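Local coordinates for protein argonaute (Marinitoga piezophila, PDB 5I4A) that uses short guide RNAs with a 5'-hydroxyl end to bind complementary single-stranded DNA or RNA targets and cleave them, at residues K539-S553 against Q579-D592. Numbering follows the deposited sequence.
Sequences KYTLVEVNKNTNINS and QKGVEVKILENNTD
Glu583 against Thr549, Glu544 against Lys585 and Leu587, and Asn590 against Tyr540 account for much of the contact between two antiparallel strands of the PIWI domain, which has an RNase H fold. Strands 539-546 and 582-589 are neighbours in its mixed central sheet, and strand 513-519 continues the sheet beyond 539-546. A classic beta bulge sets Leu587 and Glu588 both opposite Leu542.

Glu583 lies across from Asn546, and the two CB atoms meet at 3.8 Å. Its extended chain runs on alongside Thr549, the last residue of the type I turn 546-549. There Thr549 OG1 donates to Glu583 OE2 at 2.6 Å, on the anti lone pair of that oxygen. Thr549 has OG1 anti to the backbone N (chi1 -175°), and its CG2 packs instead on the carbonyl of Gly581.

Glu544 is on the same sheet face as Glu583. Its side chain lies beside Lys585, pointing the same way, with OE1 3.4 Å from Lys585 CD. Its carboxylate also rests against the isobutyl group of the bulge residue Leu587. OE2 also accepts from the backbone N of Phe522, which helps hold the carboxylate in place.

On the opposite face, Val543 CG1 meets Val584 CG1 at 3.5 Å, a tight contact. Ile602 of helix 595-605 packs on both valines.

Lys547, in the turn, has its side chain close to those of Asp519 and Asn627, which are inferred to be catalytic and probably bind manganese.

At the far end, the amide of Asn590 stands steeply on the Tyr540 ring, their planes 72° apart. Asn590 ND2 sits over the centre of the Tyr540 ring, 2.9 Å above its plane.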
loop_
_atom_site.group_PDB
_atom_site.type_symbol
_atom_site.label_atom_id
_atom_site.label_comp_id
_atom_site.label_asym_id
_atom_site.label_seq_id
_atom_site.Cartn_x
_atom_site.Cartn_y
_atom_site.Cartn_z
ATOM N N LYS A 539 -8.969 12.406 -24.920
ATOM C CA LYS A 539 -9.936 12.276 -23.842
ATOM C C LYS A 539 -9.328 11.447 -22.714
ATOM O O LYS A 539 -8.547 10.524 -22.956
ATOM C CB LYS A 539 -11.225 11.656 -24.383
ATOM C CG LYS A 539 -11.884 12.567 -25.433
ATOM C CD LYS A 539 -12.860 11.847 -26.361
ATOM C CE LYS A 539 -12.251 10.730 -27.167
ATOM N NZ LYS A 539 -13.342 9.947 -27.818
ATOM N N TYR A 540 -9.649 11.812 -21.474
ATOM C CA TYR A 540 -8.948 11.256 -20.326
ATOM C C TYR A 540 -9.884 11.194 -19.127
ATOM O O TYR A 540 -11.032 11.645 -19.175
ATOM C CB TYR A 540 -7.708 12.089 -19.987
ATOM C CG TYR A 540 -8.052 13.516 -19.647
ATOM C CD1 TYR A 540 -8.126 14.481 -20.640
ATOM C CD2 TYR A 540 -8.328 13.896 -18.338
ATOM C CE1 TYR A 540 -8.452 15.780 -20.345
ATOM C CE2 TYR A 540 -8.658 15.202 -18.033
ATOM C CZ TYR A 540 -8.716 16.137 -19.046
ATOM O OH TYR A 540 -9.041 17.438 -18.780
ATOM N N THR A 541 -9.368 10.630 -18.037
ATOM C CA THR A 541 -10.041 10.631 -16.747
ATOM C C THR A 541 -8.981 10.680 -15.657
ATOM O O THR A 541 -7.926 10.051 -15.779
ATOM C CB THR A 541 -10.938 9.399 -16.569
ATOM O OG1 THR A 541 -11.460 9.377 -15.234
ATOM C CG2 THR A 541 -10.158 8.112 -16.831
ATOM N N LEU A 542 -9.260 11.440 -14.604
ATOM C CA LEU A 542 -8.354 11.589 -13.472
ATOM C C LEU A 542 -8.933 10.834 -12.286
ATOM O O LEU A 542 -10.060 11.109 -11.860
ATOM C CB LEU A 542 -8.137 13.062 -13.130
ATOM C CG LEU A 542 -7.479 13.840 -14.268
ATOM C CD1 LEU A 542 -7.043 15.224 -13.809
ATOM C CD2 LEU A 542 -6.307 13.040 -14.807
ATOM N N VAL A 543 -8.162 9.887 -11.758
ATOM C CA VAL A 543 -8.644 8.939 -10.763
ATOM C C VAL A 543 -7.727 8.982 -9.551
ATOM O O VAL A 543 -6.501 8.884 -9.688
ATOM C CB VAL A 543 -8.717 7.512 -11.334
ATOM C CG1 VAL A 543 -9.238 6.557 -10.284
ATOM C CG2 VAL A 543 -9.586 7.476 -12.583
ATOM N N GLU A 544 -8.318 9.124 -8.368
ATOM C CA GLU A 544 -7.589 9.053 -7.109
ATOM C C GLU A 544 -7.863 7.700 -6.468
ATOM O O GLU A 544 -9.024 7.327 -6.265
ATOM C CB GLU A 544 -7.998 10.185 -6.168
ATOM C CG GLU A 544 -7.618 11.565 -6.663
ATOM C CD GLU A 544 -8.039 12.660 -5.704
ATOM O OE1 GLU A 544 -8.908 12.397 -4.845
ATOM O OE2 GLU A 544 -7.493 13.780 -5.805
ATOM N N VAL A 545 -6.796 6.969 -6.158
ATOM C CA VAL A 545 -6.881 5.636 -5.578
ATOM C C VAL A 545 -6.292 5.683 -4.175
ATOM O O VAL A 545 -5.156 6.135 -3.986
ATOM C CB VAL A 545 -6.152 4.597 -6.447
ATOM C CG1 VAL A 545 -6.253 3.220 -5.826
ATOM C CG2 VAL A 545 -6.721 4.591 -7.859
ATOM N N ASN A 546 -7.060 5.216 -3.197
ATOM C CA ASN A 546 -6.631 5.178 -1.801
ATOM C C ASN A 546 -6.620 3.720 -1.356
ATOM O O ASN A 546 -7.666 3.154 -1.024
ATOM C CB ASN A 546 -7.545 6.029 -0.920
ATOM C CG ASN A 546 -7.083 6.080 0.529
ATOM O OD1 ASN A 546 -6.018 5.569 0.875
ATOM N ND2 ASN A 546 -7.884 6.706 1.384
ATOM N N LYS A 547 -5.431 3.115 -1.342
ATOM C CA LYS A 547 -5.289 1.742 -0.876
ATOM C C LYS A 547 -5.484 1.613 0.627
ATOM O O LYS A 547 -5.564 0.489 1.131
ATOM C CB LYS A 547 -3.912 1.202 -1.261
ATOM C CG LYS A 547 -2.778 1.766 -0.424
ATOM C CD LYS A 547 -1.652 2.282 -1.301
ATOM C CE LYS A 547 -0.400 2.564 -0.487
ATOM N NZ LYS A 547 0.731 2.961 -1.367
ATOM N N ASN A 548 -5.563 2.729 1.352
ATOM C CA ASN A 548 -5.668 2.729 2.805
ATOM C C ASN A 548 -7.004 3.286 3.288
ATOM O O ASN A 548 -7.057 3.959 4.320
ATOM C CB ASN A 548 -4.519 3.529 3.419
ATOM C CG ASN A 548 -3.158 2.972 3.056
ATOM O OD1 ASN A 548 -2.953 1.758 3.055
ATOM N ND2 ASN A 548 -2.220 3.857 2.738
ATOM N N THR A 549 -8.088 3.022 2.562
ATOM C CA THR A 549 -9.382 3.547 2.977
ATOM C C THR A 549 -9.814 2.906 4.291
ATOM O O THR A 549 -9.557 1.722 4.543
ATOM C CB THR A 549 -10.446 3.324 1.899
ATOM O OG1 THR A 549 -11.671 3.952 2.298
ATOM C CG2 THR A 549 -10.704 1.849 1.683
ATOM N N ASN A 550 -10.452 3.706 5.138
ATOM C CA ASN A 550 -10.901 3.271 6.453
ATOM C C ASN A 550 -12.330 2.740 6.440
ATOM O O ASN A 550 -12.815 2.272 7.475
ATOM C CB ASN A 550 -10.790 4.434 7.444
ATOM C CG ASN A 550 -10.714 3.974 8.881
ATOM O OD1 ASN A 550 -9.916 3.104 9.223
ATOM N ND2 ASN A 550 -11.553 4.550 9.735
ATOM N N ILE A 551 -13.010 2.803 5.301
ATOM C CA ILE A 551 -14.393 2.349 5.204
ATOM C C ILE A 551 -14.408 0.835 5.063
ATOM O O ILE A 551 -13.767 0.275 4.164
ATOM C CB ILE A 551 -15.102 3.026 4.022
ATOM C CG1 ILE A 551 -15.111 4.544 4.215
ATOM C CG2 ILE A 551 -16.517 2.478 3.863
ATOM C CD1 ILE A 551 -15.495 5.324 2.975
ATOM N N ASN A 552 -15.140 0.167 5.945
ATOM C CA ASN A 552 -15.133 -1.288 5.966
ATOM C C ASN A 552 -16.453 -1.770 6.559
ATOM O O ASN A 552 -17.425 -1.012 6.640
ATOM C CB ASN A 552 -13.900 -1.795 6.734
ATOM C CG ASN A 552 -13.316 -3.051 6.128
ATOM O OD1 ASN A 552 -14.045 -3.901 5.617
ATOM N ND2 ASN A 552 -11.996 -3.171 6.172
ATOM N N SER A 553 -16.484 -3.032 6.982
ATOM C CA SER A 553 -17.711 -3.666 7.445
ATOM C C SER A 553 -17.371 -4.998 8.093
ATOM O O SER A 553 -16.331 -5.599 7.810
ATOM C CB SER A 553 -18.691 -3.886 6.291
ATOM O OG SER A 553 -19.723 -4.783 6.667
ATOM N N GLN A 579 -9.968 -8.315 5.283
ATOM C CA GLN A 579 -10.717 -7.559 4.286
ATOM C C GLN A 579 -10.257 -6.105 4.296
ATOM O O GLN A 579 -10.450 -5.392 5.285
ATOM C CB GLN A 579 -12.207 -7.674 4.587
ATOM C CG GLN A 579 -13.126 -6.968 3.620
ATOM C CD GLN A 579 -14.583 -7.248 3.931
ATOM O OE1 GLN A 579 -15.216 -8.082 3.284
ATOM N NE2 GLN A 579 -15.119 -6.560 4.933
ATOM N N LYS A 580 -9.641 -5.663 3.200
ATOM C CA LYS A 580 -9.168 -4.293 3.063
ATOM C C LYS A 580 -9.737 -3.689 1.789
ATOM O O LYS A 580 -9.862 -4.372 0.769
ATOM C CB LYS A 580 -7.634 -4.218 3.032
ATOM C CG LYS A 580 -6.956 -4.691 4.307
ATOM C CD LYS A 580 -5.638 -3.963 4.535
ATOM C CE LYS A 580 -4.758 -3.992 3.294
ATOM N NZ LYS A 580 -3.452 -3.310 3.519
ATOM N N GLY A 581 -10.073 -2.404 1.852
ATOM C CA GLY A 581 -10.702 -1.723 0.746
ATOM C C GLY A 581 -9.753 -0.834 -0.031
ATOM O O GLY A 581 -8.702 -0.427 0.459
ATOM N N VAL A 582 -10.151 -0.532 -1.263
ATOM C CA VAL A 582 -9.429 0.387 -2.133
ATOM C C VAL A 582 -10.427 1.407 -2.658
ATOM O O VAL A 582 -11.370 1.045 -3.372
ATOM C CB VAL A 582 -8.731 -0.337 -3.298
ATOM C CG1 VAL A 582 -8.104 0.673 -4.236
ATOM C CG2 VAL A 582 -7.682 -1.304 -2.774
ATOM N N GLU A 583 -10.227 2.671 -2.300
ATOM C CA GLU A 583 -11.122 3.742 -2.713
ATOM C C GLU A 583 -10.733 4.261 -4.089
ATOM O O GLU A 583 -9.550 4.429 -4.393
ATOM C CB GLU A 583 -11.094 4.888 -1.702
ATOM C CG GLU A 583 -12.425 5.153 -1.038
ATOM C CD GLU A 583 -12.387 6.356 -0.122
ATOM O OE1 GLU A 583 -12.539 7.489 -0.624
ATOM O OE2 GLU A 583 -12.196 6.166 1.100
ATOM N N VAL A 584 -11.740 4.512 -4.920
ATOM C CA VAL A 584 -11.551 5.001 -6.280
ATOM C C VAL A 584 -12.443 6.223 -6.457
ATOM O O VAL A 584 -13.668 6.123 -6.309
ATOM C CB VAL A 584 -11.888 3.927 -7.329
ATOM C CG1 VAL A 584 -11.482 4.386 -8.711
ATOM C CG2 VAL A 584 -11.217 2.605 -6.983
ATOM N N LYS A 585 -11.839 7.367 -6.773
ATOM C CA LYS A 585 -12.569 8.622 -6.919
ATOM C C LYS A 585 -12.278 9.221 -8.286
ATOM O O LYS A 585 -11.129 9.559 -8.582
ATOM C CB LYS A 585 -12.190 9.615 -5.818
ATOM C CG LYS A 585 -12.861 10.973 -5.966
ATOM C CD LYS A 585 -12.323 11.990 -4.976
ATOM C CE LYS A 585 -13.108 13.280 -5.063
ATOM N NZ LYS A 585 -13.279 13.721 -6.481
ATOM N N ILE A 586 -13.317 9.373 -9.104
ATOM C CA ILE A 586 -13.185 9.998 -10.420
ATOM C C ILE A 586 -13.123 11.507 -10.205
ATOM O O ILE A 586 -14.152 12.165 -10.054
ATOM C CB ILE A 586 -14.332 9.610 -11.356
ATOM C CG1 ILE A 586 -14.561 8.097 -11.335
ATOM C CG2 ILE A 586 -14.034 10.078 -12.776
ATOM C CD1 ILE A 586 -13.422 7.297 -11.930
ATOM N N LEU A 587 -11.912 12.063 -10.185
ATOM C CA LEU A 587 -11.762 13.508 -10.043
ATOM C C LEU A 587 -12.310 14.237 -11.262
ATOM O O LEU A 587 -13.075 15.200 -11.133
ATOM C CB LEU A 587 -10.292 13.867 -9.824
ATOM C CG LEU A 587 -9.855 14.215 -8.403
ATOM C CD1 LEU A 587 -8.488 14.872 -8.428
ATOM C CD2 LEU A 587 -10.868 15.126 -7.735
ATOM N N GLU A 588 -11.924 13.792 -12.452
ATOM C CA GLU A 588 -12.352 14.409 -13.695
ATOM C C GLU A 588 -12.638 13.298 -14.694
ATOM O O GLU A 588 -12.119 12.184 -14.579
ATOM C CB GLU A 588 -11.291 15.366 -14.250
ATOM C CG GLU A 588 -11.848 16.644 -14.854
ATOM C CD GLU A 588 -12.321 17.624 -13.799
ATOM O OE1 GLU A 588 -11.483 18.095 -13.001
ATOM O OE2 GLU A 588 -13.533 17.916 -13.762
ATOM N N ASN A 589 -13.477 13.606 -15.679
ATOM C CA ASN A 589 -13.763 12.634 -16.727
ATOM C C ASN A 589 -14.318 13.347 -17.944
ATOM O O ASN A 589 -15.350 14.016 -17.858
ATOM C CB ASN A 589 -14.746 11.562 -16.249
ATOM C CG ASN A 589 -15.084 10.558 -17.333
ATOM O OD1 ASN A 589 -14.290 10.322 -18.242
ATOM N ND2 ASN A 589 -16.278 9.979 -17.257
ATOM N N ASN A 590 -13.641 13.186 -19.081
ATOM C CA ASN A 590 -14.160 13.618 -20.373
ATOM C C ASN A 590 -14.085 12.491 -21.400
ATOM O O ASN A 590 -14.125 12.752 -22.607
ATOM C CB ASN A 590 -13.426 14.864 -20.880
ATOM C CG ASN A 590 -11.918 14.701 -20.882
ATOM O OD1 ASN A 590 -11.296 14.650 -21.941
ATOM N ND2 ASN A 590 -11.322 14.637 -19.696
ATOM N N THR A 591 -13.984 11.243 -20.941
ATOM C CA THR A 591 -14.084 10.110 -21.847
ATOM C C THR A 591 -15.552 9.836 -22.166
ATOM O O THR A 591 -16.468 10.391 -21.552
ATOM C CB THR A 591 -13.446 8.852 -21.244
ATOM O OG1 THR A 591 -14.179 8.441 -20.087
ATOM C CG2 THR A 591 -11.992 9.093 -20.860
ATOM N N ASP A 592 -15.772 8.968 -23.148
ATOM C CA ASP A 592 -17.113 8.507 -23.482
ATOM C C ASP A 592 -17.585 7.374 -22.578
ATOM O O ASP A 592 -18.691 6.859 -22.770
ATOM C CB ASP A 592 -17.161 8.066 -24.944
ATOM C CG ASP A 592 -16.774 9.186 -25.893
ATOM O OD1 ASP A 592 -16.991 10.368 -25.542
ATOM O OD2 ASP A 592 -16.264 8.886 -26.993
#